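Local coordinates for alpha-fucosidase (Bifidobacterium bifidum, PDB 2EAB), which probably removes alpha-1,2-linked L-fucose from glycans by hydrolysis, as the calcium-containing catalytic part of a longer glycoside hydrolase family 95 protein, at residues T73-T78 against G134-W139; E77-G82 against G233-N238; G239-S244 against A281-Q286. One frame throughout, in Å; residues are numbered along the deposited sequence.

Contact 1 (T73-T78 against G134-W139). With CA (calcium ion), chain C.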
loop_
_atom_site.group_PDB
_atom_site.type_symbol
_atom_site.label_atom_id
_atom_site.label_comp_id
_atom_site.label_asym_id
_atom_site.label_seq_id
_atom_site.Cartn_x
_atom_site.Cartn_y
_atom_site.Cartn_z
ATOM N N THR A 73 4.135 -15.801 15.611
ATOM C CA THR A 73 4.930 -14.583 15.670
ATOM C C THR A 73 3.973 -13.398 15.805
ATOM O O THR A 73 2.946 -13.347 15.120
ATOM C CB THR A 73 5.853 -14.498 14.445
ATOM O OG1 THR A 73 6.760 -15.612 14.473
ATOM C CG2 THR A 73 6.647 -13.201 14.427
ATOM N N PHE A 74 4.295 -12.470 16.701
ATOM C CA PHE A 74 3.339 -11.461 17.147
ATOM C C PHE A 74 3.798 -10.038 16.860
ATOM O O PHE A 74 4.977 -9.710 17.046
ATOM C CB PHE A 74 3.065 -11.634 18.648
ATOM C CG PHE A 74 1.952 -10.770 19.164
ATOM C CD1 PHE A 74 0.627 -11.175 19.050
ATOM C CD2 PHE A 74 2.226 -9.537 19.746
ATOM C CE1 PHE A 74 -0.406 -10.371 19.520
ATOM C CE2 PHE A 74 1.197 -8.725 20.212
ATOM C CZ PHE A 74 -0.124 -9.146 20.096
ATOM N N ASN A 75 2.846 -9.208 16.429
ATOM C CA ASN A 75 3.080 -7.799 16.129
ATOM C C ASN A 75 1.979 -6.910 16.675
ATOM O O ASN A 75 0.809 -7.309 16.747
ATOM C CB ASN A 75 3.108 -7.569 14.615
ATOM C CG ASN A 75 4.409 -7.991 13.974
ATOM O OD1 ASN A 75 5.418 -7.280 14.052
ATOM N ND2 ASN A 75 4.390 -9.126 13.314
ATOM N N GLU A 76 2.357 -5.684 17.021
ATOM C CA GLU A 76 1.399 -4.591 17.176
ATOM C C GLU A 76 1.936 -3.388 16.393
ATOM O O GLU A 76 3.126 -3.051 16.484
ATOM C CB GLU A 76 1.162 -4.249 18.650
ATOM C CG GLU A 76 -0.176 -3.547 18.930
ATOM C CD GLU A 76 -0.131 -2.030 18.831
ATOM O OE1 GLU A 76 -1.221 -1.405 18.915
ATOM O OE2 GLU A 76 0.977 -1.465 18.685
ATOM N N GLU A 77 1.041 -2.738 15.651
ATOM C CA GLU A 77 1.403 -1.741 14.633
ATOM C C GLU A 77 2.189 -0.535 15.147
ATOM O O GLU A 77 2.876 0.119 14.364
ATOM C CB GLU A 77 0.145 -1.244 13.910
ATOM C CG GLU A 77 -0.839 -0.569 14.861
ATOM C CD GLU A 77 -1.920 0.257 14.198
ATOM O OE1 GLU A 77 -2.850 0.642 14.940
ATOM O OE2 GLU A 77 -1.846 0.536 12.980
ATOM N N THR A 78 2.060 -0.220 16.434
ATOM C CA THR A 78 2.697 0.984 16.969
ATOM C C THR A 78 4.015 0.740 17.696
ATOM O O THR A 78 4.568 1.676 18.278
ATOM C CB THR A 78 1.754 1.801 17.898
ATOM O OG1 THR A 78 1.508 1.079 19.113
ATOM C CG2 THR A 78 0.429 2.113 17.209
ATOM N N GLY A 134 14.716 5.398 14.089
ATOM C CA GLY A 134 14.051 4.206 14.578
ATOM C C GLY A 134 13.536 3.334 13.455
ATOM O O GLY A 134 13.940 3.473 12.302
ATOM N N ASN A 135 12.666 2.401 13.820
ATOM C CA ASN A 135 12.102 1.427 12.900
ATOM C C ASN A 135 10.966 0.673 13.570
ATOM O O ASN A 135 10.734 0.827 14.771
ATOM C CB ASN A 135 13.178 0.482 12.322
ATOM C CG ASN A 135 13.851 -0.421 13.369
ATOM O OD1 ASN A 135 13.721 -0.251 14.586
ATOM N ND2 ASN A 135 14.590 -1.396 12.867
ATOM N N TYR A 136 10.243 -0.104 12.775
ATOM C CA TYR A 136 9.197 -0.984 13.262
ATOM C C TYR A 136 9.817 -2.250 13.835
ATOM O O TYR A 136 10.708 -2.830 13.216
ATOM C CB TYR A 136 8.304 -1.366 12.093
ATOM C CG TYR A 136 7.085 -2.189 12.448
ATOM C CD1 TYR A 136 6.165 -1.735 13.384
ATOM C CD2 TYR A 136 6.827 -3.399 11.808
ATOM C CE1 TYR A 136 5.024 -2.468 13.685
ATOM C CE2 TYR A 136 5.692 -4.150 12.106
ATOM C CZ TYR A 136 4.794 -3.672 13.041
ATOM O OH TYR A 136 3.653 -4.381 13.332
ATOM N N LEU A 137 9.324 -2.677 14.996
ATOM C CA LEU A 137 9.832 -3.866 15.684
ATOM C C LEU A 137 8.865 -5.031 15.638
ATOM O O LEU A 137 7.674 -4.856 15.908
ATOM C CB LEU A 137 10.040 -3.571 17.171
ATOM C CG LEU A 137 11.033 -2.512 17.631
ATOM C CD1 LEU A 137 11.008 -2.370 19.137
ATOM C CD2 LEU A 137 12.416 -2.823 17.160
ATOM N N ASN A 138 9.381 -6.232 15.373
ATOM C CA ASN A 138 8.667 -7.432 15.787
ATOM C C ASN A 138 8.464 -7.336 17.297
ATOM O O ASN A 138 9.414 -7.058 18.033
ATOM C CB ASN A 138 9.448 -8.698 15.451
ATOM C CG ASN A 138 8.914 -9.914 16.186
ATOM O OD1 ASN A 138 7.800 -10.383 15.921
ATOM N ND2 ASN A 138 9.686 -10.413 17.135
ATOM N N TRP A 139 7.237 -7.556 17.759
ATOM C CA TRP A 139 6.943 -7.502 19.187
ATOM C C TRP A 139 7.583 -8.703 19.884
ATOM O O TRP A 139 8.357 -8.546 20.839
ATOM C CB TRP A 139 5.432 -7.465 19.415
ATOM C CG TRP A 139 4.997 -7.337 20.846
ATOM C CD1 TRP A 139 5.199 -8.237 21.856
ATOM C CD2 TRP A 139 4.249 -6.261 21.412
ATOM N NE1 TRP A 139 4.634 -7.775 23.019
ATOM C CE2 TRP A 139 4.047 -6.564 22.777
ATOM C CE3 TRP A 139 3.740 -5.060 20.903
ATOM C CZ2 TRP A 139 3.347 -5.717 23.635
ATOM C CZ3 TRP A 139 3.043 -4.218 21.757
ATOM C CH2 TRP A 139 2.855 -4.551 23.110
HETATM CA CA CA C . -1.723 -0.740 10.632
HETATM O O HOH W 1 5.078 -5.117 16.160
#

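Contact 2 (E77-G82 against G233-N238). With CA (calcium ion), chain C.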
loop_
_atom_site.group_PDB
_atom_site.type_symbol
_atom_site.label_atom_id
_atom_site.label_comp_id
_atom_site.label_asym_id
_atom_site.label_seq_id
_atom_site.Cartn_x
_atom_site.Cartn_y
_atom_site.Cartn_z
ATOM N N GLU A 77 1.041 -2.738 15.651
ATOM C CA GLU A 77 1.403 -1.741 14.633
ATOM C C GLU A 77 2.189 -0.535 15.147
ATOM O O GLU A 77 2.876 0.119 14.364
ATOM C CB GLU A 77 0.145 -1.244 13.910
ATOM C CG GLU A 77 -0.839 -0.569 14.861
ATOM C CD GLU A 77 -1.920 0.257 14.198
ATOM O OE1 GLU A 77 -2.850 0.642 14.940
ATOM O OE2 GLU A 77 -1.846 0.536 12.980
ATOM N N THR A 78 2.060 -0.220 16.434
ATOM C CA THR A 78 2.697 0.984 16.969
ATOM C C THR A 78 4.015 0.740 17.696
ATOM O O THR A 78 4.568 1.676 18.278
ATOM C CB THR A 78 1.754 1.801 17.898
ATOM O OG1 THR A 78 1.508 1.079 19.113
ATOM C CG2 THR A 78 0.429 2.113 17.209
ATOM N N LEU A 79 4.531 -0.491 17.658
ATOM C CA LEU A 79 5.784 -0.791 18.353
ATOM C C LEU A 79 6.955 -0.316 17.503
ATOM O O LEU A 79 7.558 -1.071 16.738
ATOM C CB LEU A 79 5.899 -2.274 18.721
ATOM C CG LEU A 79 6.956 -2.547 19.801
ATOM C CD1 LEU A 79 6.492 -2.055 21.173
ATOM C CD2 LEU A 79 7.301 -4.014 19.862
ATOM N N TRP A 80 7.246 0.972 17.663
ATOM C CA TRP A 80 8.198 1.710 16.853
ATOM C C TRP A 80 9.236 2.378 17.749
ATOM O O TRP A 80 8.879 3.113 18.669
ATOM C CB TRP A 80 7.441 2.805 16.092
ATOM C CG TRP A 80 7.051 2.476 14.685
ATOM C CD1 TRP A 80 5.902 1.876 14.242
ATOM C CD2 TRP A 80 7.818 2.782 13.527
ATOM N NE1 TRP A 80 5.926 1.787 12.862
ATOM C CE2 TRP A 80 7.094 2.337 12.403
ATOM C CE3 TRP A 80 9.058 3.405 13.333
ATOM C CZ2 TRP A 80 7.580 2.482 11.098
ATOM C CZ3 TRP A 80 9.538 3.551 12.047
ATOM C CH2 TRP A 80 8.802 3.088 10.945
ATOM N N THR A 81 10.513 2.120 17.483
ATOM C CA THR A 81 11.578 2.913 18.092
ATOM C C THR A 81 11.723 4.237 17.331
ATOM O O THR A 81 11.085 4.441 16.301
ATOM C CB THR A 81 12.924 2.167 18.097
ATOM O OG1 THR A 81 13.259 1.800 16.757
ATOM C CG2 THR A 81 12.873 0.920 18.980
ATOM N N GLY A 82 12.564 5.128 17.850
ATOM C CA GLY A 82 12.765 6.456 17.283
ATOM C C GLY A 82 11.856 7.503 17.900
ATOM O O GLY A 82 11.101 7.229 18.837
ATOM N N GLY A 233 6.644 -3.489 29.751
ATOM C CA GLY A 233 7.900 -2.785 29.943
ATOM C C GLY A 233 7.912 -1.518 29.120
ATOM O O GLY A 233 6.855 -1.034 28.701
ATOM N N ALA A 234 9.105 -0.981 28.890
ATOM C CA ALA A 234 9.275 0.192 28.041
ATOM C C ALA A 234 10.426 -0.063 27.086
ATOM O O ALA A 234 11.401 -0.732 27.443
ATOM C CB ALA A 234 9.546 1.435 28.881
ATOM N N LEU A 235 10.312 0.450 25.863
ATOM C CA LEU A 235 11.419 0.351 24.922
ATOM C C LEU A 235 12.599 1.144 25.456
ATOM O O LEU A 235 12.438 2.270 25.920
ATOM C CB LEU A 235 11.030 0.853 23.530
ATOM C CG LEU A 235 9.936 0.060 22.808
ATOM C CD1 LEU A 235 9.692 0.658 21.433
ATOM C CD2 LEU A 235 10.274 -1.423 22.705
ATOM N N GLY A 236 13.787 0.554 25.386
ATOM C CA GLY A 236 15.002 1.233 25.822
ATOM C C GLY A 236 15.346 2.434 24.962
ATOM O O GLY A 236 15.867 3.433 25.455
ATOM N N ASN A 237 15.036 2.352 23.672
ATOM C CA ASN A 237 15.416 3.413 22.748
ATOM C C ASN A 237 14.684 4.734 22.995
ATOM O O ASN A 237 15.284 5.796 22.871
ATOM C CB ASN A 237 15.273 2.927 21.298
ATOM C CG ASN A 237 15.107 4.057 20.305
ATOM O OD1 ASN A 237 14.026 4.640 20.199
ATOM N ND2 ASN A 237 16.157 4.350 19.551
ATOM N N ASN A 238 13.402 4.674 23.356
ATOM C CA ASN A 238 12.586 5.893 23.419
ATOM C C ASN A 238 11.553 5.957 24.546
ATOM O O ASN A 238 10.759 6.901 24.600
ATOM C CB ASN A 238 11.869 6.124 22.081
ATOM C CG ASN A 238 10.880 5.021 21.753
ATOM O OD1 ASN A 238 10.624 4.129 22.568
ATOM N ND2 ASN A 238 10.328 5.063 20.545
HETATM CA CA CA C . -1.723 -0.740 10.632
#

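Contact 3 (G239-S244 against A281-Q286)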
loop_
_atom_site.group_PDB
_atom_site.type_symbol
_atom_site.label_atom_id
_atom_site.label_comp_id
_atom_site.label_asym_id
_atom_site.label_seq_id
_atom_site.Cartn_x
_atom_site.Cartn_y
_atom_site.Cartn_z
ATOM N N GLY A 239 11.540 4.955 25.423
ATOM C CA GLY A 239 10.617 4.948 26.551
ATOM C C GLY A 239 9.175 4.597 26.230
ATOM O O GLY A 239 8.324 4.670 27.119
ATOM N N LEU A 240 8.882 4.225 24.982
ATOM C CA LEU A 240 7.529 3.788 24.611
ATOM C C LEU A 240 7.084 2.636 25.511
ATOM O O LEU A 240 7.807 1.656 25.664
ATOM C CB LEU A 240 7.482 3.345 23.148
ATOM C CG LEU A 240 6.090 3.083 22.567
ATOM C CD1 LEU A 240 5.361 4.390 22.299
ATOM C CD2 LEU A 240 6.194 2.269 21.290
ATOM N N LEU A 241 5.904 2.764 26.109
ATOM C CA LEU A 241 5.371 1.724 26.987
ATOM C C LEU A 241 4.704 0.641 26.170
ATOM O O LEU A 241 4.024 0.931 25.191
ATOM C CB LEU A 241 4.354 2.298 27.972
ATOM C CG LEU A 241 4.818 3.442 28.874
ATOM C CD1 LEU A 241 3.651 3.991 29.674
ATOM C CD2 LEU A 241 5.934 2.985 29.802
ATOM N N TYR A 242 4.900 -0.609 26.575
ATOM C CA TYR A 242 4.232 -1.727 25.921
ATOM C C TYR A 242 3.680 -2.710 26.947
ATOM O O TYR A 242 4.229 -2.863 28.042
ATOM C CB TYR A 242 5.151 -2.427 24.911
ATOM C CG TYR A 242 6.395 -3.061 25.498
ATOM C CD1 TYR A 242 6.374 -4.371 25.981
ATOM C CD2 TYR A 242 7.598 -2.358 25.550
ATOM C CE1 TYR A 242 7.520 -4.961 26.518
ATOM C CE2 TYR A 242 8.745 -2.939 26.080
ATOM C CZ TYR A 242 8.700 -4.235 26.560
ATOM O OH TYR A 242 9.847 -4.786 27.081
ATOM N N ASN A 243 2.591 -3.374 26.574
ATOM C CA ASN A 243 1.881 -4.284 27.457
ATOM C C ASN A 243 1.128 -5.295 26.604
ATOM O O ASN A 243 0.371 -4.919 25.704
ATOM C CB ASN A 243 0.914 -3.489 28.349
ATOM C CG ASN A 243 0.241 -4.342 29.420
ATOM O OD1 ASN A 243 -0.540 -5.241 29.117
ATOM N ND2 ASN A 243 0.525 -4.036 30.683
ATOM N N SER A 244 1.359 -6.576 26.870
ATOM C CA SER A 244 0.571 -7.632 26.252
ATOM C C SER A 244 0.069 -8.598 27.316
ATOM O O SER A 244 0.737 -8.825 28.335
ATOM C CB SER A 244 1.374 -8.374 25.185
ATOM O OG SER A 244 2.404 -9.162 25.759
ATOM N N ALA A 281 -0.954 -3.389 23.549
ATOM C CA ALA A 281 -1.002 -1.962 23.266
ATOM C C ALA A 281 0.276 -1.286 23.705
ATOM O O ALA A 281 1.033 -1.811 24.534
ATOM C CB ALA A 281 -2.175 -1.311 23.971
ATOM N N THR A 282 0.497 -0.105 23.135
ATOM C CA THR A 282 1.517 0.815 23.598
ATOM C C THR A 282 0.838 2.134 23.947
ATOM O O THR A 282 -0.368 2.304 23.713
ATOM C CB THR A 282 2.588 1.106 22.520
ATOM O OG1 THR A 282 2.044 1.990 21.533
ATOM C CG2 THR A 282 3.090 -0.171 21.856
ATOM N N ASP A 283 1.621 3.067 24.483
ATOM C CA ASP A 283 1.160 4.437 24.685
ATOM C C ASP A 283 1.493 5.364 23.506
ATOM O O ASP A 283 1.511 6.582 23.665
ATOM C CB ASP A 283 1.684 5.010 26.017
ATOM C CG ASP A 283 3.189 5.227 26.026
ATOM O OD1 ASP A 283 3.911 4.540 25.277
ATOM O OD2 ASP A 283 3.651 6.086 26.812
ATOM N N TYR A 284 1.757 4.791 22.329
ATOM C CA TYR A 284 1.923 5.593 21.115
ATOM C C TYR A 284 0.674 6.430 20.848
ATOM O O TYR A 284 -0.441 5.978 21.095
ATOM C CB TYR A 284 2.181 4.698 19.894
ATOM C CG TYR A 284 2.212 5.481 18.601
ATOM C CD1 TYR A 284 3.372 6.137 18.202
ATOM C CD2 TYR A 284 1.075 5.598 17.795
ATOM C CE1 TYR A 284 3.411 6.893 17.037
ATOM C CE2 TYR A 284 1.100 6.348 16.622
ATOM C CZ TYR A 284 2.269 6.988 16.248
ATOM O OH TYR A 284 2.285 7.733 15.084
ATOM N N LYS A 285 0.860 7.641 20.334
ATOM C CA LYS A 285 -0.245 8.370 19.718
ATOM C C LYS A 285 0.313 9.168 18.559
ATOM O O LYS A 285 1.405 9.721 18.659
ATOM C CB LYS A 285 -0.939 9.290 20.726
ATOM C CG LYS A 285 -2.267 9.868 20.248
ATOM C CD LYS A 285 -2.951 10.662 21.357
ATOM C CE LYS A 285 -4.208 11.386 20.879
ATOM N NZ LYS A 285 -5.243 10.457 20.351
ATOM N N GLN A 286 -0.435 9.239 17.463
ATOM C CA GLN A 286 -0.024 10.066 16.337
ATOM C C GLN A 286 -0.437 11.502 16.650
ATOM O O GLN A 286 -1.505 11.974 16.228
ATOM C CB GLN A 286 -0.613 9.574 15.014
ATOM C CG GLN A 286 0.035 10.268 13.818
ATOM C CD GLN A 286 -0.399 9.717 12.480
ATOM O OE1 GLN A 286 -1.371 8.966 12.371
ATOM N NE2 GLN A 286 0.326 10.091 11.444
HETATM O O HOH W 2 6.263 6.520 26.712
#

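Contact 1 (T73-T78 against G134-W139)
Phe74 and Trp139 form the aromatic part of this contact, an edge-to-face (T-shaped) pair. The phenyl edge, led by CD2 and CE2, meets one face of the indole over its five-membered ring, with ring centroids 5.2 Å apart and planes at 87°. The two side chains run next to each other in the same direction. With its CG anti to the backbone N (chi1 -177°), Trp139 sets that atom 3.7 Å from Phe74 CD2. Further along the indole, Glu76 CB packs against the six-membered ring, 3.5 Å from Trp139 CE3. This is apolar packing by the base of a side chain whose carboxylate turns back to accept from Thr78 OG1 and Thr78 N.

The polar contacts start with a weak hydrogen bond from Trp139 N to Phe74 O, 3.2 Å long and bent to 129° at the hydrogen. Tyr136 lays the edge of its ring beside Glu76 O, with CE1 3.4 Å from that oxygen, while its hydroxyl bonds to Ile400 O. One water donates to Glu76 O at 2.9 Å and to Leu137 O at 2.6 Å, although other acceptors may compete for its two protons.

The CB of Glu77 leaves the backbone away from 134-139, and its OE2 binds calcium at 2.7 Å together with the carbonyl oxygens of Ser386 and Leu393. OE1 accepts from Gln392 N, so both carboxylate oxygens are gripped.

In the fold, strand 69-76 runs into this loop region beside strand 140-145, its neighbour in a seven-stranded antiparallel sheet. Phe74 and Trp139 both reach Ala280 on strand 273-282 of the nine-stranded sheet, so the aromatic pair is part of the packing between the two sheets of the N-terminal domain; Phe74 also touches Ile59 on strand 59-63.

Contact 2 (E77-G82 against G233-N238)
Asn237 and Asn238 reach the 77-82 loop through different first torsions: Asn237 has CG anti to its backbone N (chi1 157°), whereas Asn238 holds CG between its backbone N and carbonyl carbon (chi1 64°). From that CG the Asn238 amide is turned so that ND2 comes between two backbone carbonyls. ND2 donates to Gly82 O at 2.9 Å, almost straight at 175°, and to Trp80 O at 3.1 Å. Both acceptors are met on a lone pair, in their carbonyl planes, and both lie close to the amide plane of Asn238, so each N-H of one amide group is used. On its other branch, OD1 accepts from Leu240 N, which further restrains rotation of the amide.

Asn237 works the other way round. Its OD1 accepts a nearly straight bond from Gly82 N at 2.8 Å, with the donor lying above the carbonyl plane, while ND2 bonds to Ala131 O. The same OD1 is 3.4 Å from Thr81 CB.

This is side-chain-to-backbone bracing of an irregular loop, as opposed to strand pairing. The loop follows strand 69-76, and the asparagines sit in the turn that leaves strand 228-235 for strand 241-250 in the N-terminal, galactose-mutarotase-like domain. An inverse gamma turn is formed about Leu79, with a weak bond from Trp80 N to Thr78 O. At the backbone angles of Gly82, a side chain would collide with Thr81 O.

The apolar part belongs to Leu235 and its two methyl branches. Its CD2 meets Leu79 CD1 at 4.1 Å, and its CD1 meets Thr81 CG2 at 4.0 Å, the side chains of Leu235 and Thr81 crossing at about a right angle. Thr81 OG1 bonds to Asp407 O and to Asn135 N.

Contact 3 (G239-S244 against A281-Q286)
Tyr242 and Thr282 meet in an antiparallel beta ladder where the start of strand 241-250 pairs with the end of strand 273-282, neighbours in the nine-stranded sheet of the N-terminal domain. They form a non-hydrogen-bonded pair, with Thr282 CA only 3.0 Å from Leu241 O in a CA-H...O contact. The next pair, Asn243 with Ala281, is hydrogen-bonded both ways: Asn243 N to Ala281 O and Ala281 N to Asn243 O, each 3.0 Å.

Where the strand 273-282 ends, a side chain continues the pairing. Asp283 OD1 accepts from Leu241 N at 2.8 Å, met from above the carboxylate plane, while Asp283 N donates to Leu241 O. A water donates to both Asp283 OD2 and Gly239 O, and Arg292 makes a long, weak ion pair with OD1. An alanine in place of Asp283 would probably leave Leu241 N without this acceptor and the water without its carboxylate partner.

The Leu240 side chain runs antiparallel to that of Asp283, its CD1 packing on Tyr284 CB at 4.0 Å. Thr282 OG1, bonded to Thr78 OG1, also accepts from Tyr284 N at 2.9 Å, closing an ST turn.

The three contacts cluster in the N-terminal domain: contact 1 lies about 9 Å from contact 2 and 11 Å from contact 3, and contacts 2 and 3 about 7 Å apart, centre to centre. Contacts 1 and 2 start from one run of chain and share Glu77 and Thr78; contact 3 opens after both have closed. Contacts 2 and 3 reach adjacent strands of the nine-stranded sheet, whereas contact 1 belongs to the seven-stranded one. Probable hydrogen bonds join them, among them Leu137 N to Leu79 O and Leu235 N to Leu240 O. The chain around the calcium ligand Glu77 is thus tied to both sheets.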